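Local coordinates for protein endoglucanase 1 (Humicola insolens, PDB 6YP1) that catalyses the endohydrolysis of internal beta-1,4-glucosidic bonds in cellulose, lichenin and cereal beta-D-glucans, at residues A[11-16]-A[86-92]; A[143-147]-A[384-389]; A[56-60]-A[185-189]. All blocks are in the same frame, centred on the assembly; numbering follows the deposited sequence. Where two conformers were deposited one is given.

Contact 1 opens first, at 11-16, on strand 12-19. It closes at 86-92, at the turn between strands 86-89 and 92-96. Within that loop lies 56-60, which opens contact 3 and meets 185-189, so contacts 1 and 3 cross. Contact 2 opens at 143-147, after contact 1 has closed, and ends at 384-389 near the C terminus. It follows contact 1 in series and crosses contact 3. Contacts 1 and 2 share a sheet and touch through T91 with N388 and S92 with T387. Contact 2 brings strands 143-149 and 383-392 face to face. Contact 3 joins the loop before helix 66-72 to the end of strand 185-186, with nearest atoms about 22 Å from contact 1 and about 17 Å from contact 2.

Contact 1 (A[11-16]-A[86-92]); sequences PQLTTF and VTTNGTS. With NAG (2-acetamido-2-deoxy-beta-D-glucopyranose), chain R; ACM (acetamide), chain G.
Residues 12-16 form an extended strand, preceded by P11 in loop. V86 to N89 form a second strand, which ends in a type II' turn from N89 to S92. The hairpin end comes alongside 11-14, not paired as sheet strands; CA atoms are 6.0 Å apart at P11-T88 and 4.7 Å at T14-T91. T88 takes chi1 p, and its OG1 donates to Q12 O at 2.7 Å. T14 N donates to G90 O at 3.2 Å. G90, at phi 66°, fits the second position of the turn. Backbone bonds N89 N to S92 O and S92 N to N89 O, both 2.9 Å, close a two-residue beta hairpin. Its tip meets strand 12-19 beside P11 to T14, at the surface of the GH7 beta-sandwich; beyond it F16 pairs with L389 of strand 383-392. L13 (chi1 t, chi2 p) lays CD1 3.5 Å from T91 C. T91 is p, with CG2 3.8 Å from F16 CE1, and F16 is m. T91 OG1 bonds to N388, and S92 OG (chi1 m) to T387. Water 1 donates to T14 O (2.7 Å) and T91 O (2.8 Å). T14 is m, and water 2 links its OG1 (2.7 Å) to G90 O (2.8 Å). T91 N donates to acetamide O at 3.0 Å. N89 (chi1 t) points away and carries NAG through ND2-C1, 1.5 Å.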
# COMPACT_ATOMS: atom_id res chain seq x y z
N PRO A 11 -3.60 17.61 0.85
CA PRO A 11 -3.65 17.79 -0.61
C PRO A 11 -4.96 17.22 -1.19
O PRO A 11 -5.43 16.17 -0.79
CB PRO A 11 -2.44 16.97 -1.08
CG PRO A 11 -1.50 16.98 0.11
CD PRO A 11 -2.42 16.86 1.30
N GLN A 12 -5.49 17.95 -2.15
CA GLN A 12 -6.69 17.55 -2.90
C GLN A 12 -6.26 16.71 -4.09
O GLN A 12 -5.29 17.03 -4.79
CB GLN A 12 -7.42 18.82 -3.38
CG GLN A 12 -8.77 18.57 -4.02
CD GLN A 12 -9.50 19.84 -4.35
OE1 GLN A 12 -9.26 20.85 -3.70
NE2 GLN A 12 -10.40 19.80 -5.30
N LEU A 13 -7.02 15.64 -4.36
CA LEU A 13 -6.74 14.75 -5.48
C LEU A 13 -8.03 14.41 -6.16
O LEU A 13 -8.96 13.89 -5.53
CB LEU A 13 -6.06 13.47 -5.00
CG LEU A 13 -5.63 12.52 -6.13
CD1 LEU A 13 -4.50 13.12 -6.97
CD2 LEU A 13 -5.17 11.20 -5.53
N THR A 14 -8.13 14.69 -7.46
CA THR A 14 -9.29 14.30 -8.26
C THR A 14 -9.08 12.89 -8.75
O THR A 14 -8.02 12.54 -9.33
CB THR A 14 -9.52 15.29 -9.40
OG1 THR A 14 -9.77 16.59 -8.88
CG2 THR A 14 -10.68 14.89 -10.28
N THR A 15 -10.08 12.03 -8.53
CA THR A 15 -10.10 10.62 -8.93
C THR A 15 -11.35 10.39 -9.79
O THR A 15 -12.07 11.35 -10.06
CB THR A 15 -10.06 9.71 -7.67
OG1 THR A 15 -11.31 9.91 -7.01
CG2 THR A 15 -8.88 10.01 -6.77
N PHE A 16 -11.60 9.13 -10.17
CA PHE A 16 -12.77 8.85 -11.01
C PHE A 16 -13.51 7.62 -10.53
O PHE A 16 -12.93 6.68 -9.97
CB PHE A 16 -12.39 8.68 -12.50
CG PHE A 16 -11.67 9.86 -13.08
CD1 PHE A 16 -10.29 9.99 -12.94
CD2 PHE A 16 -12.35 10.85 -13.78
CE1 PHE A 16 -9.67 11.10 -13.42
CE2 PHE A 16 -11.69 11.95 -14.29
CZ PHE A 16 -10.35 12.07 -14.10
N VAL A 86 5.17 14.85 -0.38
CA VAL A 86 3.81 14.54 -0.89
C VAL A 86 3.25 15.78 -1.54
O VAL A 86 3.09 16.81 -0.86
CB VAL A 86 2.90 14.07 0.25
CG1 VAL A 86 1.51 13.79 -0.30
CG2 VAL A 86 3.46 12.82 0.95
N THR A 87 2.91 15.70 -2.81
CA THR A 87 2.26 16.79 -3.53
C THR A 87 1.22 16.19 -4.45
O THR A 87 1.35 15.06 -4.91
CB THR A 87 3.26 17.66 -4.31
OG1 THR A 87 3.98 16.88 -5.25
CG2 THR A 87 4.21 18.41 -3.41
N THR A 88 0.20 16.99 -4.77
CA THR A 88 -0.78 16.62 -5.80
C THR A 88 -0.89 17.74 -6.83
O THR A 88 -0.59 18.88 -6.56
CB THR A 88 -2.16 16.32 -5.19
OG1 THR A 88 -2.62 17.50 -4.53
CG2 THR A 88 -2.14 15.15 -4.24
N ASN A 89 -1.38 17.30 -7.99
CA ASN A 89 -1.55 18.21 -9.11
C ASN A 89 -2.65 17.63 -9.96
O ASN A 89 -2.43 16.64 -10.69
CB ASN A 89 -0.22 18.27 -9.92
CG ASN A 89 -0.28 18.99 -11.25
OD1 ASN A 89 -1.27 19.55 -11.58
ND2 ASN A 89 0.92 19.05 -11.86
N GLY A 90 -3.85 18.19 -9.87
CA GLY A 90 -4.96 17.63 -10.65
C GLY A 90 -5.32 16.24 -10.19
O GLY A 90 -5.74 16.02 -9.05
N THR A 91 -5.13 15.27 -11.10
CA THR A 91 -5.37 13.86 -10.81
C THR A 91 -4.08 13.12 -10.45
O THR A 91 -4.12 11.89 -10.35
CB THR A 91 -6.06 13.18 -11.98
OG1 THR A 91 -5.11 13.12 -13.05
CG2 THR A 91 -7.31 13.90 -12.43
N SER A 92 -2.97 13.82 -10.27
CA SER A 92 -1.68 13.18 -9.98
C SER A 92 -1.27 13.34 -8.52
O SER A 92 -1.42 14.42 -7.93
CB SER A 92 -0.56 13.76 -10.83
OG SER A 92 -0.59 13.37 -12.14
C1 NAG R . 1.19 19.62 -13.26
C2 NAG R . 2.47 20.49 -13.54
C3 NAG R . 2.63 21.10 -15.00
C4 NAG R . 2.45 19.84 -15.92
C5 NAG R . 1.15 19.05 -15.53
C6 NAG R . 1.09 17.86 -16.61
C7 NAG R . 0.95 22.25 -12.15
C8 NAG R . -0.28 21.99 -12.76
N2 NAG R . 2.15 21.44 -12.48
O3 NAG R . 3.80 21.70 -15.38
O4 NAG R . 2.67 20.39 -17.34
O5 NAG R . 1.15 18.53 -14.23
O6 NAG R . 2.17 16.86 -16.40
O7 NAG R . 1.42 22.92 -11.01
C1 ACM G . -3.06 16.02 -14.26
O ACM G . -4.28 15.80 -13.91
N ACM G . -2.37 15.23 -15.07
C2 ACM G . -2.24 17.20 -13.83
O HOH W 1 -6.26 10.43 -9.31
O HOH W 2 -7.57 17.89 -7.97

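Contact 2 (A[143-147]-A[384-389]); sequences NSALY and VTYTNL
Two strands, 143-147 and 384-389, face each other from opposing sheets. Their axes approach to 8.7 Å and cross at -26°, with N-to-C directions 26° apart. S144 faces V384 (CA-CA 6.6 Å) and L146 faces Y386 (8.8 Å). V384 (chi1 p) puts CG2 3.8 Å from S144 CB. Y386 is m, and its ring reaches between S144 and L146. Y386 OH lies 3.4 Å from S144 CB and 2.9 Å from A145 O. L146 (chi1 t, chi2 t) covers one ring face, its CD1 4.1 Å from the Y386 ring centroid in a CH-pi contact. N388 is left-handed (57/51), and L389 (chi1 m, chi2 t) turns inward again, CD2 4.2 Å from L146 CD1. This is face-to-face packing in the core of the GH7 beta-sandwich. A145, pointing away, lies near the proton donor E202. Strand 143-149 sits between strands 192-203 and 340-347. F131 of strand 128-134 touches L146 and L389, and W201 meets the Y386 ring.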
# COMPACT_ATOMS: atom_id res chain seq x y z
N ASN A 143 10.67 0.37 -3.59
CA ASN A 143 9.30 -0.16 -3.65
C ASN A 143 8.36 1.01 -3.69
O ASN A 143 8.28 1.78 -2.73
CB ASN A 143 9.04 -1.07 -2.47
CG ASN A 143 7.68 -1.77 -2.50
OD1 ASN A 143 6.72 -1.27 -3.08
ND2 ASN A 143 7.59 -2.92 -1.82
N SER A 144 7.71 1.22 -4.85
CA SER A 144 6.51 2.07 -4.89
C SER A 144 5.31 1.14 -4.69
O SER A 144 5.18 0.14 -5.41
CB SER A 144 6.42 2.86 -6.20
OG SER A 144 6.13 2.13 -7.35
N ALA A 145 4.48 1.48 -3.70
CA ALA A 145 3.39 0.62 -3.32
C ALA A 145 2.07 1.38 -3.46
O ALA A 145 1.96 2.58 -3.16
CB ALA A 145 3.58 0.13 -1.91
N LEU A 146 1.04 0.62 -3.87
CA LEU A 146 -0.35 1.09 -3.95
C LEU A 146 -1.14 -0.15 -3.56
O LEU A 146 -1.06 -1.18 -4.21
CB LEU A 146 -0.64 1.67 -5.34
CG LEU A 146 -2.06 2.17 -5.55
CD1 LEU A 146 -2.09 3.18 -6.69
CD2 LEU A 146 -3.03 1.04 -5.84
N TYR A 147 -1.84 -0.07 -2.43
CA TYR A 147 -2.37 -1.28 -1.81
C TYR A 147 -3.55 -0.93 -0.94
O TYR A 147 -3.88 0.22 -0.69
CB TYR A 147 -1.28 -2.00 -1.03
CG TYR A 147 -0.65 -1.28 0.15
CD1 TYR A 147 0.29 -0.29 -0.05
CD2 TYR A 147 -1.00 -1.61 1.44
CE1 TYR A 147 0.94 0.28 1.03
CE2 TYR A 147 -0.36 -1.04 2.52
CZ TYR A 147 0.64 -0.11 2.32
OH TYR A 147 1.31 0.45 3.37
N VAL A 384 7.84 8.43 -7.28
CA VAL A 384 6.80 7.82 -8.12
C VAL A 384 5.67 8.83 -8.26
O VAL A 384 5.44 9.62 -7.35
CB VAL A 384 6.30 6.48 -7.52
CG1 VAL A 384 5.62 6.67 -6.18
CG2 VAL A 384 5.42 5.70 -8.48
N THR A 385 4.96 8.76 -9.37
CA THR A 385 3.73 9.51 -9.56
C THR A 385 2.63 8.55 -9.96
O THR A 385 2.79 7.79 -10.92
CB THR A 385 3.90 10.64 -10.59
OG1 THR A 385 4.93 11.51 -10.14
CG2 THR A 385 2.66 11.47 -10.74
N TYR A 386 1.51 8.62 -9.24
CA TYR A 386 0.27 7.88 -9.57
C TYR A 386 -0.74 8.86 -10.08
O TYR A 386 -0.93 9.91 -9.44
CB TYR A 386 -0.26 7.20 -8.30
CG TYR A 386 0.68 6.20 -7.64
CD1 TYR A 386 1.18 5.12 -8.31
CD2 TYR A 386 1.01 6.31 -6.30
CE1 TYR A 386 1.96 4.16 -7.68
CE2 TYR A 386 1.82 5.39 -5.67
CZ TYR A 386 2.28 4.30 -6.35
OH TYR A 386 3.07 3.35 -5.77
N THR A 387 -1.41 8.55 -11.18
CA THR A 387 -2.29 9.50 -11.82
C THR A 387 -3.58 8.81 -12.23
O THR A 387 -3.63 7.66 -12.61
CB THR A 387 -1.58 10.17 -13.01
OG1 THR A 387 -0.34 10.72 -12.59
CG2 THR A 387 -2.39 11.21 -13.72
N ASN A 388 -4.68 9.60 -12.18
CA ASN A 388 -6.00 9.12 -12.65
C ASN A 388 -6.42 7.85 -11.91
O ASN A 388 -6.82 6.87 -12.56
CB ASN A 388 -6.00 8.94 -14.17
CG ASN A 388 -5.73 10.22 -14.92
OD1 ASN A 388 -6.27 11.28 -14.55
ND2 ASN A 388 -4.91 10.13 -15.96
N LEU A 389 -6.38 7.87 -10.61
CA LEU A 389 -6.92 6.74 -9.84
C LEU A 389 -8.39 6.60 -10.20
O LEU A 389 -9.15 7.58 -10.13
CB LEU A 389 -6.79 6.99 -8.34
CG LEU A 389 -5.42 7.28 -7.75
CD1 LEU A 389 -5.47 7.40 -6.26
CD2 LEU A 389 -4.38 6.35 -8.12

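Contact 3 (A[56-60]-A[185-189]); sequences NPPPK and LGNIE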
# COMPACT_ATOMS: atom_id res chain seq x y z
N ASN A 56 7.93 -0.43 19.22
CA ASN A 56 7.93 -0.43 20.69
C ASN A 56 6.64 0.15 21.22
O ASN A 56 6.05 1.00 20.55
CB ASN A 56 9.10 0.43 21.21
CG ASN A 56 10.45 -0.12 20.80
OD1 ASN A 56 10.97 -1.02 21.50
ND2 ASN A 56 11.03 0.46 19.73
N PRO A 57 6.25 -0.17 22.46
CA PRO A 57 5.26 0.60 23.17
C PRO A 57 5.71 2.05 23.36
O PRO A 57 6.92 2.33 23.36
CB PRO A 57 5.13 -0.05 24.54
CG PRO A 57 5.93 -1.26 24.51
CD PRO A 57 6.83 -1.21 23.34
N PRO A 58 4.78 2.96 23.60
CA PRO A 58 5.15 4.33 23.93
C PRO A 58 5.79 4.39 25.34
O PRO A 58 5.59 3.51 26.17
CB PRO A 58 3.85 5.07 23.83
CG PRO A 58 2.81 4.03 24.24
CD PRO A 58 3.34 2.73 23.72
N PRO A 59 6.56 5.45 25.62
CA PRO A 59 7.26 5.54 26.91
C PRO A 59 6.28 5.69 28.06
O PRO A 59 5.31 6.43 28.00
CB PRO A 59 8.13 6.80 26.73
CG PRO A 59 7.46 7.60 25.63
CD PRO A 59 6.86 6.58 24.72
N LYS A 60 6.58 4.95 29.14
CA LYS A 60 5.64 4.84 30.28
C LYS A 60 5.69 6.03 31.23
O LYS A 60 4.83 6.14 32.10
CB LYS A 60 5.88 3.55 31.03
CG LYS A 60 5.48 2.38 30.20
CD LYS A 60 5.38 1.05 30.68
CE LYS A 60 4.15 0.21 30.03
NZ LYS A 60 4.18 -0.02 28.48
N LEU A 185 -4.59 4.96 19.79
CA LEU A 185 -4.48 4.74 21.24
C LEU A 185 -3.08 4.26 21.55
O LEU A 185 -2.47 3.47 20.81
CB LEU A 185 -5.47 3.65 21.68
CG LEU A 185 -6.92 3.88 21.35
CD1 LEU A 185 -7.77 2.73 21.82
CD2 LEU A 185 -7.45 5.20 21.93
N GLY A 186 -2.55 4.68 22.70
CA GLY A 186 -1.22 4.24 23.09
C GLY A 186 -1.19 2.72 23.22
O GLY A 186 -2.07 2.10 23.85
N ASN A 187 -0.18 2.10 22.63
CA ASN A 187 -0.06 0.64 22.53
C ASN A 187 0.73 0.11 23.73
O ASN A 187 1.87 -0.33 23.62
CB ASN A 187 0.58 0.26 21.22
CG ASN A 187 0.74 -1.21 20.98
OD1 ASN A 187 0.08 -2.03 21.63
ND2 ASN A 187 1.62 -1.56 20.05
N ILE A 188 0.10 0.20 24.88
CA ILE A 188 0.76 -0.01 26.20
C ILE A 188 1.40 -1.38 26.23
O ILE A 188 2.48 -1.57 26.83
CB ILE A 188 -0.23 0.20 27.36
CG1 ILE A 188 -1.07 1.46 27.19
CG2 ILE A 188 0.50 0.16 28.69
CD1 ILE A 188 -0.33 2.77 27.00
N GLU A 189 0.73 -2.39 25.68
CA GLU A 189 1.20 -3.78 25.77
C GLU A 189 2.08 -4.17 24.59
O GLU A 189 2.50 -5.32 24.52
CB GLU A 189 -0.00 -4.74 25.89
CG GLU A 189 -0.85 -4.49 27.12
CD GLU A 189 -0.03 -4.45 28.39
OE1 GLU A 189 0.81 -5.38 28.53
OE2 GLU A 189 -0.26 -3.55 29.23
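One direct hydrogen bond joins the loop 56-60 to the end of strand 185-186 and the turn after it. K60 NZ donates to I188 O at 2.8 Å. The lysine side chain runs chi1 m, chi2 t, chi3 143°, chi4 p. This brings its amine back over the 185-189 segment, with K60 NZ 3.7 Å from I188 CG2.

Both prolines crowd N187 O. P57 CB and P58 CD each lie 3.4 Å from N187 O. P57 CA makes a CA-H...O contact with N187 O at 3.5 Å. P57 CB also comes within 3.8 Å of I188 O.

P58 and I188 meet in apolar packing. P58 CG lies 4.2 Å from G186 CA and 4.4 Å from I188 CD1. The CA-to-CB bond of P58 points toward the other segment, while that of I188 points away. P58 also rests on C63 and C69, which form a disulfide, and I188 touches V66 of helix 66-72.

The backbone is extended on one side and turned on the other. P57, P58 and P59 follow a polyproline II path with trans peptides. Opposite them, N187 is the centre of an inverse gamma turn, closed by a weak bond from I188 N to G186 O at 3.1 Å. The N187 side chain is held by T179 O and K191 O.

The arrangement is a loop-on-turn contact far from the catalytic residues. A polyproline II segment ahead of helix 66-72 packs on an inverse gamma turn that follows the second strand of the small antiparallel pair 181-182 and 185-186.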